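Local structure of putative transcriptional regulator (MarR/EmrR family) (Acinetobacter sp. ADP1, 3NRV) at residues Arg44-Val48 / Ile60-Leu66. The protein probably binds DNA as a dimeric transcription factor of the MarR/EmrR family, regulating gene expression through a winged helix-turn-helix domain. Sequence-based numbering, arbitrary orientation.
Sequences RIISV and ISDILGL
Residues 44-48 form one turn within helix 40-51, and 60-64 the C-terminal end of helix 57-64, which G65 (phi/psi 83/0) terminates before L66 turns extended. The two short axes approach to 10.7 Å with 110° between their N-to-C directions, bringing the CA of R44 within 7.7 Å of L64 CA and the CA of V48 within 6.9 Å of I60 CA. Apolar packing fills the crossing. L64 (m, t) inserts between I45 and V48: its CD1 lies 3.6 Å from I45 CG1, its CD2 3.5 Å from V48 CG2. I60 CG2 meets I45 CG1 at 3.9 Å, while V48 CG1 reaches I63 CD1 at 3.8 Å. The polar link is made by R44, whose chi1-chi3 of m, t, p carry the guanidinium to the helix end, where NH2 donates a hydrogen bond to L64 O (3.0 Å). L64 CB lies over one face of the guanidinium, and R44 NH1 is 3.9 Å from L66 CG; NH1 also hydrogen-bonds OD1 of N22 of the second subunit, so this arginine joins helix end and dimer partner. Within the turn, S61 OG donates to L66 O (2.6 Å), tying the helix to its exit. On helix 68-80, I45 also packs against T74 and L78, and I60 against V71. Such a three-helix core, with a glycine turn leading into the probable recognition helix 68-80, typifies the MarR winged helix-turn-helix domain.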
loop_
_atom_site.group_PDB
_atom_site.type_symbol
_atom_site.label_atom_id
_atom_site.label_comp_id
_atom_site.label_asym_id
_atom_site.label_seq_id
_atom_site.Cartn_x
_atom_site.Cartn_y
_atom_site.Cartn_z
ATOM N N ARG C 44 -1.508 0.783 9.680
ATOM C CA ARG C 44 -0.605 1.777 9.100
ATOM C C ARG C 44 -0.812 3.151 9.743
ATOM O O ARG C 44 0.136 3.876 10.047
ATOM C CB ARG C 44 -0.784 1.860 7.566
ATOM C CG ARG C 44 -0.426 0.541 6.824
ATOM C CD ARG C 44 -0.632 0.673 5.301
ATOM N NE ARG C 44 0.331 1.630 4.734
ATOM C CZ ARG C 44 0.184 2.268 3.570
ATOM N NH1 ARG C 44 -0.901 2.076 2.838
ATOM N NH2 ARG C 44 1.132 3.107 3.144
ATOM N N ILE C 45 -2.066 3.508 9.966
ATOM C CA ILE C 45 -2.354 4.803 10.553
ATOM C C ILE C 45 -1.966 4.877 12.037
ATOM O O ILE C 45 -1.368 5.850 12.479
ATOM C CB ILE C 45 -3.827 5.170 10.354
ATOM C CG1 ILE C 45 -4.033 5.517 8.875
ATOM C CG2 ILE C 45 -4.191 6.348 11.231
ATOM C CD1 ILE C 45 -5.489 5.662 8.463
ATOM N N ILE C 46 -2.316 3.842 12.794
ATOM C CA ILE C 46 -1.926 3.762 14.200
ATOM C C ILE C 46 -0.414 3.922 14.334
ATOM O O ILE C 46 0.086 4.656 15.200
ATOM C CB ILE C 46 -2.432 2.425 14.820
ATOM C CG1 ILE C 46 -3.928 2.553 15.118
ATOM C CG2 ILE C 46 -1.677 2.073 16.094
ATOM C CD1 ILE C 46 -4.605 1.245 15.198
ATOM N N SER C 47 0.322 3.252 13.457
ATOM C CA SER C 47 1.776 3.309 13.521
ATOM C C SER C 47 2.292 4.724 13.206
ATOM O O SER C 47 3.273 5.193 13.798
ATOM C CB SER C 47 2.401 2.254 12.603
ATOM O OG SER C 47 3.797 2.459 12.495
ATOM N N VAL C 48 1.618 5.420 12.297
ATOM C CA VAL C 48 1.978 6.821 12.023
ATOM C C VAL C 48 1.686 7.702 13.238
ATOM O O VAL C 48 2.514 8.506 13.636
ATOM C CB VAL C 48 1.273 7.407 10.779
ATOM C CG1 VAL C 48 1.494 8.933 10.691
ATOM C CG2 VAL C 48 1.787 6.729 9.526
ATOM N N ILE C 60 -1.064 12.591 7.621
ATOM C CA ILE C 60 -1.126 11.126 7.549
ATOM C C ILE C 60 -1.136 10.680 6.078
ATOM O O ILE C 60 -0.422 9.755 5.684
ATOM C CB ILE C 60 -2.352 10.567 8.332
ATOM C CG1 ILE C 60 -2.243 10.908 9.824
ATOM C CG2 ILE C 60 -2.499 9.059 8.144
ATOM C CD1 ILE C 60 -3.586 10.827 10.550
ATOM N N SER C 61 -1.919 11.374 5.256
ATOM C CA SER C 61 -1.965 11.085 3.823
ATOM C C SER C 61 -0.609 11.285 3.142
ATOM O O SER C 61 -0.182 10.470 2.314
ATOM C CB SER C 61 -3.045 11.957 3.143
ATOM O OG SER C 61 -3.047 11.779 1.742
ATOM N N ASP C 62 0.069 12.370 3.495
ATOM C CA ASP C 62 1.370 12.671 2.916
ATOM C C ASP C 62 2.346 11.551 3.239
ATOM O O ASP C 62 3.127 11.127 2.380
ATOM C CB ASP C 62 1.921 13.991 3.457
ATOM C CG ASP C 62 1.190 15.199 2.901
ATOM O OD1 ASP C 62 0.435 15.038 1.915
ATOM O OD2 ASP C 62 1.375 16.311 3.451
ATOM N N ILE C 63 2.293 11.073 4.480
ATOM C CA ILE C 63 3.191 10.012 4.920
ATOM C C ILE C 63 2.894 8.662 4.274
ATOM O O ILE C 63 3.816 7.967 3.840
ATOM C CB ILE C 63 3.206 9.880 6.460
ATOM C CG1 ILE C 63 3.818 11.143 7.083
ATOM C CG2 ILE C 63 3.978 8.644 6.876
ATOM C CD1 ILE C 63 3.619 11.270 8.606
ATOM N N LEU C 64 1.619 8.291 4.199
ATOM C CA LEU C 64 1.256 6.950 3.754
ATOM C C LEU C 64 1.087 6.812 2.234
ATOM O O LEU C 64 1.218 5.713 1.694
ATOM C CB LEU C 64 -0.029 6.476 4.454
ATOM C CG LEU C 64 0.049 6.332 5.982
ATOM C CD1 LEU C 64 -1.304 5.838 6.534
ATOM C CD2 LEU C 64 1.175 5.380 6.391
ATOM N N GLY C 65 0.749 7.913 1.561
ATOM C CA GLY C 65 0.386 7.850 0.155
ATOM C C GLY C 65 -1.059 7.466 -0.126
ATOM O O GLY C 65 -1.463 7.356 -1.292
ATOM N N LEU C 66 -1.844 7.222 0.920
ATOM C CA LEU C 66 -3.274 7.007 0.719
ATOM C C LEU C 66 -3.902 8.372 0.612
ATOM O O LEU C 66 -3.485 9.281 1.320
ATOM C CB LEU C 66 -3.899 6.258 1.896
ATOM C CG LEU C 66 -3.594 4.767 2.028
ATOM C CD1 LEU C 66 -4.102 4.235 3.359
ATOM C CD2 LEU C 66 -4.204 3.999 0.871
#